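Local atomic coordinates of toll-like receptor 6, Variable lymphocyte receptor B (Mus musculus, PDB entry 3A79), a protein that probably recognises microbial lipopeptides together with TLR2 in innate immune sensing, here as the leucine-rich-repeat ectodomain fused to a hagfish variable lymphocyte receptor module. Residues B[332-346]-B[354-368]. Residues are numbered along the deposited sequence; the frame is centred on the assembly and turned at random.
Sequences NIKMLSISDTPFIHM and SFTFLNFTQNVFTDS. With NAG (2-acetamido-2-deoxy-beta-D-glucopyranose), chain G.
Two successive backbone amides grip the carbonyl oxygen of Lys334: Thr356 N lies 2.8 Å from Lys334 O, in the carbonyl plane on a lone pair, and Phe357 N approaches at 3.0 Å nearly along the C=O axis, with a more bent N-H (136°). From there strands 335-339 and 357-359 run parallel, neighbouring rungs of the leucine-rich-repeat solenoid within the Toll-like receptor 6 part of the fusion. Leu336 N then donates to Phe357 O at 3.1 Å, and Leu336 O receives Asn359 N.

Hydrophobic residues suit the inward face: Leu336 CB meets both Leu358 CD2 and the Phe355 ring at CE2, 3.7 Å away, while Phe360 reaches back to Ile338 CB and Met346 CG. Helix 321-329 closes over Leu336 and Ile338 through Phe328.

On the other face, the Met335 chain bends at chi3 (62°), laying CE over one face of Phe357, 4.0 Å from the ring centroid, a CH-pi contact. Ser337 OG sits at that ring's edge, 3.4 Å from Phe357 CE2. Asn359 carries the glycan through ND2; its OD1 accepts from Thr361 OG1 at 3.1 Å, in the carbonyl plane, which helps fix the amide's rotation. Small, polar Ser339 lies beside the sugar, and its OG accepts from Thr361 N. Backbone bonds thus join adjacent turns whose apolar side chains pack inward; on the mixed outer face, polar at its sugar-bearing end, the covalent link to Asn359 holds the glycan while hydroxyls steady the amide and line the sugar's base.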
ATOM      1  N   ASN B 332       4.754 -27.066 -12.546  1.00 71.99           N
ATOM      2  CA  ASN B 332       6.010 -27.775 -12.314  1.00 69.70           C
ATOM      3  C   ASN B 332       7.153 -27.294 -13.200  1.00 67.74           C
ATOM      4  O   ASN B 332       7.850 -28.091 -13.833  1.00 61.91           O
ATOM      5  CB  ASN B 332       5.829 -29.288 -12.445  1.00 65.75           C
ATOM      6  CG  ASN B 332       5.388 -29.709 -13.836  1.00 69.99           C
ATOM      7  OD1 ASN B 332       4.870 -28.901 -14.606  1.00 75.77           O
ATOM      8  ND2 ASN B 332       5.586 -30.989 -14.161  1.00 58.74           N
ATOM      9  N   ILE B 333       7.341 -25.980 -13.222  1.00 63.74           N
ATOM     10  CA  ILE B 333       8.434 -25.366 -13.952  1.00 69.77           C
ATOM     11  C   ILE B 333       9.412 -24.748 -12.951  1.00 76.06           C
ATOM     12  O   ILE B 333       9.117 -24.689 -11.764  1.00 82.61           O
ATOM     13  CB  ILE B 333       7.894 -24.307 -14.907  1.00 67.95           C
ATOM     14  CG1 ILE B 333       7.072 -23.274 -14.131  1.00 64.38           C
ATOM     15  CG2 ILE B 333       7.038 -24.963 -15.978  1.00 62.00           C
ATOM     16  CD1 ILE B 333       6.028 -22.564 -14.969  1.00 63.77           C
ATOM     17  N   LYS B 334      10.575 -24.305 -13.425  1.00 74.75           N
ATOM     18  CA  LYS B 334      11.579 -23.695 -12.550  1.00 63.90           C
ATOM     19  C   LYS B 334      11.356 -22.205 -12.306  1.00 70.12           C
ATOM     20  O   LYS B 334      11.639 -21.704 -11.222  1.00 72.03           O
ATOM     21  CB  LYS B 334      13.002 -23.941 -13.069  1.00 61.07           C
ATOM     22  CG  LYS B 334      13.568 -25.287 -12.612  1.00 78.85           C
ATOM     23  CD  LYS B 334      14.952 -25.592 -13.183  1.00 85.59           C
ATOM     24  CE  LYS B 334      15.208 -27.105 -13.171  1.00 86.83           C
ATOM     25  NZ  LYS B 334      16.301 -27.547 -14.097  1.00 87.44           N
ATOM     26  N   MET B 335      10.844 -21.493 -13.305  1.00 68.72           N
ATOM     27  CA  MET B 335      10.651 -20.056 -13.155  1.00 66.42           C
ATOM     28  C   MET B 335       9.248 -19.575 -13.495  1.00 68.54           C
ATOM     29  O   MET B 335       8.746 -19.829 -14.588  1.00 77.11           O
ATOM     30  CB  MET B 335      11.661 -19.302 -14.004  1.00 69.84           C
ATOM     31  CG  MET B 335      13.071 -19.791 -13.849  1.00 70.02           C
ATOM     32  SD  MET B 335      14.061 -19.144 -15.190  1.00 75.23           S
ATOM     33  CE  MET B 335      13.888 -17.383 -14.866  1.00 74.85           C
ATOM     34  N   LEU B 336       8.631 -18.873 -12.545  1.00 65.49           N
ATOM     35  CA  LEU B 336       7.342 -18.226 -12.749  1.00 59.37           C
ATOM     36  C   LEU B 336       7.445 -16.751 -12.407  1.00 67.00           C
ATOM     37  O   LEU B 336       7.790 -16.408 -11.281  1.00 67.78           O
ATOM     38  CB  LEU B 336       6.269 -18.855 -11.867  1.00 53.07           C
ATOM     39  CG  LEU B 336       4.886 -18.221 -12.027  1.00 61.45           C
ATOM     40  CD1 LEU B 336       4.409 -18.331 -13.465  1.00 60.51           C
ATOM     41  CD2 LEU B 336       3.876 -18.854 -11.088  1.00 64.01           C
ATOM     42  N   SER B 337       7.163 -15.894 -13.386  1.00 63.46           N
ATOM     43  CA  SER B 337       6.992 -14.467 -13.148  1.00 63.19           C
ATOM     44  C   SER B 337       5.551 -14.061 -13.472  1.00 65.12           C
ATOM     45  O   SER B 337       5.051 -14.354 -14.551  1.00 62.02           O
ATOM     46  CB  SER B 337       7.957 -13.638 -14.007  1.00 66.13           C
ATOM     47  OG  SER B 337       9.326 -13.895 -13.721  1.00 59.02           O
ATOM     48  N   ILE B 338       4.881 -13.396 -12.536  1.00 65.71           N
ATOM     49  CA  ILE B 338       3.595 -12.766 -12.828  1.00 60.63           C
ATOM     50  C   ILE B 338       3.576 -11.337 -12.318  1.00 59.77           C
ATOM     51  O   ILE B 338       3.504 -11.127 -11.116  1.00 57.13           O
ATOM     52  CB  ILE B 338       2.441 -13.477 -12.153  1.00 57.87           C
ATOM     53  CG1 ILE B 338       2.213 -14.854 -12.778  1.00 51.94           C
ATOM     54  CG2 ILE B 338       1.190 -12.602 -12.248  1.00 55.32           C
ATOM     55  CD1 ILE B 338       1.162 -15.680 -12.060  1.00 47.79           C
ATOM     56  N   SER B 339       3.611 -10.363 -13.228  1.00 66.51           N
ATOM     57  CA  SER B 339       3.826  -8.954 -12.862  1.00 62.93           C
ATOM     58  C   SER B 339       2.802  -7.961 -13.432  1.00 56.87           C
ATOM     59  O   SER B 339       2.219  -8.181 -14.489  1.00 57.73           O
ATOM     60  CB  SER B 339       5.232  -8.517 -13.289  1.00 59.02           C
ATOM     61  OG  SER B 339       6.223  -9.343 -12.703  1.00 66.53           O
ATOM     62  N   ASP B 340       2.605  -6.852 -12.728  1.00 58.81           N
ATOM     63  CA  ASP B 340       1.695  -5.804 -13.192  1.00 60.35           C
ATOM     64  C   ASP B 340       0.260  -6.316 -13.415  1.00 60.87           C
ATOM     65  O   ASP B 340      -0.295  -6.206 -14.507  1.00 53.24           O
ATOM     66  CB  ASP B 340       2.249  -5.165 -14.462  1.00 63.01           C
ATOM     67  CG  ASP B 340       1.487  -3.923 -14.884  1.00 63.05           C
ATOM     68  OD1 ASP B 340       0.619  -3.431 -14.119  1.00 70.13           O
ATOM     69  OD2 ASP B 340       1.772  -3.442 -16.001  1.00 49.95           O
ATOM     70  N   THR B 341      -0.334  -6.860 -12.359  1.00 62.15           N
ATOM     71  CA  THR B 341      -1.665  -7.428 -12.421  1.00 64.27           C
ATOM     72  C   THR B 341      -2.431  -6.948 -11.205  1.00 64.80           C
ATOM     73  O   THR B 341      -1.839  -6.395 -10.287  1.00 68.07           O
ATOM     74  CB  THR B 341      -1.579  -8.935 -12.296  1.00 76.12           C
ATOM     75  OG1 THR B 341      -1.533  -9.273 -10.906  1.00 79.80           O
ATOM     76  CG2 THR B 341      -0.323  -9.452 -12.980  1.00 81.56           C
ATOM     77  N   PRO B 342      -3.751  -7.184 -11.176  1.00 61.05           N
ATOM     78  CA  PRO B 342      -4.561  -6.854  -9.997  1.00 54.63           C
ATOM     79  C   PRO B 342      -4.492  -7.922  -8.906  1.00 66.73           C
ATOM     80  O   PRO B 342      -5.255  -7.827  -7.947  1.00 67.49           O
ATOM     81  CB  PRO B 342      -5.991  -6.829 -10.541  1.00 44.01           C
ATOM     82  CG  PRO B 342      -5.893  -7.160 -12.009  1.00 52.40           C
ATOM     83  CD  PRO B 342      -4.565  -7.764 -12.250  1.00 54.05           C
ATOM     84  N   PHE B 343      -3.621  -8.920  -9.044  1.00 71.34           N
ATOM     85  CA  PHE B 343      -3.625 -10.044  -8.107  1.00 78.36           C
ATOM     86  C   PHE B 343      -3.294  -9.605  -6.678  1.00 82.29           C
ATOM     87  O   PHE B 343      -2.455  -8.732  -6.469  1.00 89.16           O
ATOM     88  CB  PHE B 343      -2.691 -11.172  -8.569  1.00 81.95           C
ATOM     89  CG  PHE B 343      -3.025 -11.719  -9.930  1.00 83.52           C
ATOM     90  CD1 PHE B 343      -4.282 -11.529 -10.483  1.00 80.93           C
ATOM     91  CD2 PHE B 343      -2.087 -12.441 -10.650  1.00 79.78           C
ATOM     92  CE1 PHE B 343      -4.589 -12.029 -11.740  1.00 70.93           C
ATOM     93  CE2 PHE B 343      -2.396 -12.948 -11.907  1.00 75.40           C
ATOM     94  CZ  PHE B 343      -3.647 -12.736 -12.452  1.00 65.09           C
ATOM     95  N   ILE B 344      -3.961 -10.219  -5.702  1.00 72.98           N
ATOM     96  CA  ILE B 344      -3.822  -9.841  -4.298  1.00 58.04           C
ATOM     97  C   ILE B 344      -3.030 -10.866  -3.487  1.00 60.08           C
ATOM     98  O   ILE B 344      -2.787 -10.674  -2.289  1.00 58.80           O
ATOM     99  CB  ILE B 344      -5.195  -9.690  -3.640  1.00 49.08           C
ATOM    100  CG1 ILE B 344      -5.977 -10.991  -3.769  1.00 54.58           C
ATOM    101  CG2 ILE B 344      -5.978  -8.571  -4.278  1.00 46.52           C
ATOM    102  CD1 ILE B 344      -7.341 -10.942  -3.109  1.00 61.16           C
ATOM    103  N   HIS B 345      -2.620 -11.947  -4.146  1.00 62.49           N
ATOM    104  CA  HIS B 345      -2.092 -13.116  -3.449  1.00 55.11           C
ATOM    105  C   HIS B 345      -1.524 -14.177  -4.388  1.00 66.25           C
ATOM    106  O   HIS B 345      -1.753 -14.147  -5.599  1.00 80.05           O
ATOM    107  CB  HIS B 345      -3.209 -13.752  -2.616  1.00 43.59           C
ATOM    108  CG  HIS B 345      -2.710 -14.633  -1.515  1.00 53.21           C
ATOM    109  ND1 HIS B 345      -2.135 -14.132  -0.367  1.00 61.10           N
ATOM    110  CD2 HIS B 345      -2.698 -15.979  -1.383  1.00 50.59           C
ATOM    111  CE1 HIS B 345      -1.792 -15.132   0.423  1.00 50.71           C
ATOM    112  NE2 HIS B 345      -2.117 -16.264  -0.173  1.00 46.78           N
ATOM    113  N   MET B 346      -0.775 -15.113  -3.818  1.00 56.92           N
ATOM    114  CA  MET B 346      -0.418 -16.345  -4.512  1.00 58.46           C
ATOM    115  C   MET B 346      -0.495 -17.489  -3.515  1.00 70.76           C
ATOM    116  O   MET B 346      -0.030 -17.374  -2.376  1.00 81.63           O
ATOM    117  CB  MET B 346       0.969 -16.264  -5.159  1.00 54.30           C
ATOM    118  CG  MET B 346       1.423 -17.533  -5.885  1.00 55.69           C
ATOM    119  SD  MET B 346       0.287 -18.120  -7.163  1.00 59.36           S
ATOM    120  CE  MET B 346      -0.057 -16.618  -8.092  1.00 30.20           C
ATOM    121  N   SER B 354       9.000 -27.066  -7.739  1.00 76.36           N
ATOM    122  CA  SER B 354      10.355 -27.052  -8.259  1.00 87.91           C
ATOM    123  C   SER B 354      10.709 -25.638  -8.659  1.00 89.21           C
ATOM    124  O   SER B 354      11.785 -25.380  -9.196  1.00 94.35           O
ATOM    125  CB  SER B 354      10.502 -28.015  -9.440  1.00 96.89           C
ATOM    126  OG  SER B 354       9.537 -27.745 -10.438  1.00101.14           O
ATOM    127  N   PHE B 355       9.787 -24.722  -8.386  1.00 87.70           N
ATOM    128  CA  PHE B 355      10.066 -23.306  -8.534  1.00 77.57           C
ATOM    129  C   PHE B 355      11.393 -23.022  -7.873  1.00 74.71           C
ATOM    130  O   PHE B 355      11.597 -23.357  -6.708  1.00 84.28           O
ATOM    131  CB  PHE B 355       8.998 -22.464  -7.843  1.00 76.41           C
ATOM    132  CG  PHE B 355       7.671 -22.470  -8.538  1.00 70.74           C
ATOM    133  CD1 PHE B 355       6.500 -22.589  -7.810  1.00 71.48           C
ATOM    134  CD2 PHE B 355       7.596 -22.350  -9.914  1.00 69.22           C
ATOM    135  CE1 PHE B 355       5.279 -22.593  -8.437  1.00 79.69           C
ATOM    136  CE2 PHE B 355       6.375 -22.349 -10.553  1.00 79.40           C
ATOM    137  CZ  PHE B 355       5.213 -22.470  -9.811  1.00 86.37           C
ATOM    138  N   THR B 356      12.303 -22.420  -8.618  1.00 70.23           N
ATOM    139  CA  THR B 356      13.542 -21.937  -8.035  1.00 74.61           C
ATOM    140  C   THR B 356      13.659 -20.440  -8.272  1.00 72.70           C
ATOM    141  O   THR B 356      14.588 -19.795  -7.786  1.00 74.86           O
ATOM    142  CB  THR B 356      14.770 -22.677  -8.591  1.00 72.38           C
ATOM    143  OG1 THR B 356      14.943 -22.364  -9.979  1.00 64.54           O
ATOM    144  CG2 THR B 356      14.585 -24.174  -8.425  1.00 75.14           C
ATOM    145  N   PHE B 357      12.692 -19.901  -9.012  1.00 66.38           N
ATOM    146  CA  PHE B 357      12.644 -18.483  -9.318  1.00 55.49           C
ATOM    147  C   PHE B 357      11.216 -17.961  -9.325  1.00 61.62           C
ATOM    148  O   PHE B 357      10.355 -18.474 -10.029  1.00 65.80           O
ATOM    149  CB  PHE B 357      13.300 -18.216 -10.658  1.00 63.43           C
ATOM    150  CG  PHE B 357      13.243 -16.785 -11.081  1.00 70.16           C
ATOM    151  CD1 PHE B 357      14.245 -15.904 -10.710  1.00 64.00           C
ATOM    152  CD2 PHE B 357      12.193 -16.321 -11.862  1.00 72.34           C
ATOM    153  CE1 PHE B 357      14.193 -14.581 -11.106  1.00 70.92           C
ATOM    154  CE2 PHE B 357      12.137 -14.998 -12.261  1.00 74.11           C
ATOM    155  CZ  PHE B 357      13.136 -14.125 -11.880  1.00 72.98           C
ATOM    156  N   LEU B 358      10.970 -16.933  -8.523  1.00 68.79           N
ATOM    157  CA  LEU B 358       9.650 -16.330  -8.425  1.00 64.97           C
ATOM    158  C   LEU B 358       9.767 -14.810  -8.468  1.00 73.52           C
ATOM    159  O   LEU B 358      10.558 -14.223  -7.735  1.00 83.92           O
ATOM    160  CB  LEU B 358       8.949 -16.802  -7.152  1.00 56.65           C
ATOM    161  CG  LEU B 358       8.481 -18.258  -7.224  1.00 58.24           C
ATOM    162  CD1 LEU B 358       7.847 -18.669  -5.922  1.00 67.17           C
ATOM    163  CD2 LEU B 358       7.513 -18.473  -8.385  1.00 47.67           C
ATOM    164  N   ASN B 359       8.996 -14.188  -9.354  1.00 71.34           N
ATOM    165  CA  ASN B 359       9.043 -12.749  -9.579  1.00 66.64           C
ATOM    166  C   ASN B 359       7.625 -12.236  -9.732  1.00 64.97           C
ATOM    167  O   ASN B 359       7.045 -12.314 -10.807  1.00 61.56           O
ATOM    168  CB  ASN B 359       9.884 -12.439 -10.828  1.00 68.98           C
ATOM    169  CG  ASN B 359       9.915 -10.947 -11.194  1.00 74.55           C
ATOM    170  OD1 ASN B 359       9.212 -10.128 -10.606  1.00 68.49           O
ATOM    171  ND2 ASN B 359      10.742 -10.606 -12.195  1.00 84.65           N
ATOM    172  N   PHE B 360       7.060 -11.742  -8.635  1.00 65.24           N
ATOM    173  CA  PHE B 360       5.719 -11.170  -8.646  1.00 62.24           C
ATOM    174  C   PHE B 360       5.779  -9.666  -8.458  1.00 65.79           C
ATOM    175  O   PHE B 360       5.327  -9.143  -7.441  1.00 68.58           O
ATOM    176  CB  PHE B 360       4.858 -11.803  -7.556  1.00 58.52           C
ATOM    177  CG  PHE B 360       4.740 -13.296  -7.678  1.00 67.99           C
ATOM    178  CD1 PHE B 360       5.451 -14.135  -6.835  1.00 68.68           C
ATOM    179  CD2 PHE B 360       3.931 -13.862  -8.651  1.00 71.95           C
ATOM    180  CE1 PHE B 360       5.341 -15.508  -6.947  1.00 71.77           C
ATOM    181  CE2 PHE B 360       3.817 -15.235  -8.771  1.00 74.32           C
ATOM    182  CZ  PHE B 360       4.523 -16.061  -7.918  1.00 72.09           C
ATOM    183  N   THR B 361       6.342  -8.978  -9.449  1.00 64.36           N
ATOM    184  CA  THR B 361       6.525  -7.530  -9.384  1.00 65.09           C
ATOM    185  C   THR B 361       5.232  -6.764  -9.639  1.00 61.73           C
ATOM    186  O   THR B 361       4.430  -7.132 -10.500  1.00 59.70           O
ATOM    187  CB  THR B 361       7.589  -7.033 -10.397  1.00 64.79           C
ATOM    188  OG1 THR B 361       8.895  -7.127  -9.823  1.00 66.56           O
ATOM    189  CG2 THR B 361       7.331  -5.590 -10.759  1.00 60.64           C
ATOM    190  N   GLN B 362       5.040  -5.695  -8.879  1.00 56.00           N
ATOM    191  CA  GLN B 362       3.961  -4.754  -9.131  1.00 51.68           C
ATOM    192  C   GLN B 362       2.578  -5.396  -9.192  1.00 57.11           C
ATOM    193  O   GLN B 362       1.867  -5.290 -10.186  1.00 49.63           O
ATOM    194  CB  GLN B 362       4.232  -3.968 -10.410  1.00 53.57           C
ATOM    195  CG  GLN B 362       3.314  -2.768 -10.592  1.00 69.34           C
ATOM    196  CD  GLN B 362       3.706  -1.928 -11.782  1.00 84.39           C
ATOM    197  OE1 GLN B 362       4.887  -1.676 -12.010  1.00101.04           O
ATOM    198  NE2 GLN B 362       2.719  -1.492 -12.555  1.00 79.81           N
ATOM    199  N   ASN B 363       2.193  -6.060  -8.115  1.00 59.08           N
ATOM    200  CA  ASN B 363       0.829  -6.523  -7.984  1.00 57.96           C
ATOM    201  C   ASN B 363       0.245  -5.862  -6.757  1.00 58.40           C
ATOM    202  O   ASN B 363       0.577  -4.726  -6.447  1.00 63.67           O
ATOM    203  CB  ASN B 363       0.792  -8.041  -7.840  1.00 61.99           C
ATOM    204  CG  ASN B 363       1.440  -8.742  -9.002  1.00 61.50           C
ATOM    205  OD1 ASN B 363       2.344  -9.553  -8.816  1.00 72.58           O
ATOM    206  ND2 ASN B 363       0.993  -8.424 -10.216  1.00 45.60           N
ATOM    207  N   VAL B 364      -0.610  -6.582  -6.049  1.00 57.75           N
ATOM    208  CA  VAL B 364      -1.154  -6.095  -4.797  1.00 46.62           C
ATOM    209  C   VAL B 364      -1.049  -7.197  -3.735  1.00 48.18           C
ATOM    210  O   VAL B 364      -1.995  -7.442  -2.985  1.00 55.88           O
ATOM    211  CB  VAL B 364      -2.609  -5.603  -4.975  1.00 49.56           C
ATOM    212  CG1 VAL B 364      -2.994  -4.643  -3.839  1.00 52.24           C
ATOM    213  CG2 VAL B 364      -2.773  -4.909  -6.339  1.00 39.45           C
ATOM    214  N   PHE B 365       0.114  -7.854  -3.684  1.00 44.11           N
ATOM    215  CA  PHE B 365       0.389  -8.915  -2.704  1.00 51.01           C
ATOM    216  C   PHE B 365       0.506  -8.399  -1.267  1.00 54.28           C
ATOM    217  O   PHE B 365       0.804  -7.235  -1.034  1.00 49.71           O
ATOM    218  CB  PHE B 365       1.682  -9.657  -3.054  1.00 50.31           C
ATOM    219  CG  PHE B 365       1.536 -10.659  -4.163  1.00 67.98           C
ATOM    220  CD1 PHE B 365       0.475 -10.581  -5.060  1.00 64.74           C
ATOM    221  CD2 PHE B 365       2.488 -11.668  -4.332  1.00 61.10           C
ATOM    222  CE1 PHE B 365       0.354 -11.500  -6.080  1.00 59.51           C
ATOM    223  CE2 PHE B 365       2.378 -12.584  -5.357  1.00 46.73           C
ATOM    224  CZ  PHE B 365       1.309 -12.505  -6.228  1.00 53.00           C
ATOM    225  N   THR B 366       0.305  -9.284  -0.303  1.00 57.45           N
ATOM    226  CA  THR B 366       0.417  -8.895   1.093  1.00 56.53           C
ATOM    227  C   THR B 366       1.445  -9.746   1.825  1.00 67.85           C
ATOM    228  O   THR B 366       2.005 -10.683   1.259  1.00 75.41           O
ATOM    229  CB  THR B 366      -0.944  -8.971   1.810  1.00 54.40           C
ATOM    230  OG1 THR B 366      -1.410 -10.333   1.848  1.00 59.68           O
ATOM    231  CG2 THR B 366      -1.951  -8.088   1.083  1.00 36.22           C
ATOM    232  N   ASP B 367       1.699  -9.401   3.080  1.00 75.04           N
ATOM    233  CA  ASP B 367       2.677 -10.109   3.897  1.00 80.25           C
ATOM    234  C   ASP B 367       2.215 -11.517   4.265  1.00 75.40           C
ATOM    235  O   ASP B 367       2.987 -12.303   4.820  1.00 83.26           O
ATOM    236  CB  ASP B 367       3.005  -9.303   5.162  1.00 88.07           C
ATOM    237  CG  ASP B 367       1.761  -8.795   5.868  1.00 92.35           C
ATOM    238  OD1 ASP B 367       1.684  -7.574   6.133  1.00 93.89           O
ATOM    239  OD2 ASP B 367       0.856  -9.617   6.144  1.00 88.70           O
ATOM    240  N   SER B 368       0.960 -11.836   3.957  1.00 65.15           N
ATOM    241  CA  SER B 368       0.459 -13.187   4.195  1.00 69.77           C
ATOM    242  C   SER B 368       0.855 -14.141   3.063  1.00 64.77           C
ATOM    243  O   SER B 368       0.697 -15.355   3.178  1.00 64.20           O
ATOM    244  CB  SER B 368      -1.055 -13.196   4.417  1.00 69.83           C
ATOM    245  OG  SER B 368      -1.732 -12.678   3.296  1.00 70.37           O
TER
HETATM  246  C1  NAG G   1      10.690  -9.209 -12.572  1.00 63.85           C
HETATM  247  C2  NAG G   1      11.990  -8.928 -13.330  1.00 71.68           C
HETATM  248  C3  NAG G   1      12.009  -7.586 -14.067  1.00 70.48           C
HETATM  249  C4  NAG G   1      10.688  -7.242 -14.759  1.00 69.86           C
HETATM  250  C5  NAG G   1       9.497  -7.598 -13.871  1.00 57.73           C
HETATM  251  C6  NAG G   1       8.200  -7.473 -14.650  1.00 57.04           C
HETATM  252  C7  NAG G   1      14.073  -9.884 -12.477  1.00 76.22           C
HETATM  253  C8  NAG G   1      15.230  -9.704 -11.532  1.00 63.34           C
HETATM  254  N2  NAG G   1      13.112  -8.956 -12.409  1.00 81.31           N
HETATM  255  O3  NAG G   1      13.074  -7.562 -15.001  1.00 64.95           O
HETATM  256  O4  NAG G   1      10.713  -5.857 -15.098  1.00 76.13           O
HETATM  257  O5  NAG G   1       9.584  -8.924 -13.396  1.00 62.46           O
HETATM  258  O6  NAG G   1       8.357  -8.143 -15.881  1.00 58.61           O
HETATM  259  O7  NAG G   1      14.041 -10.844 -13.254  1.00 66.31           O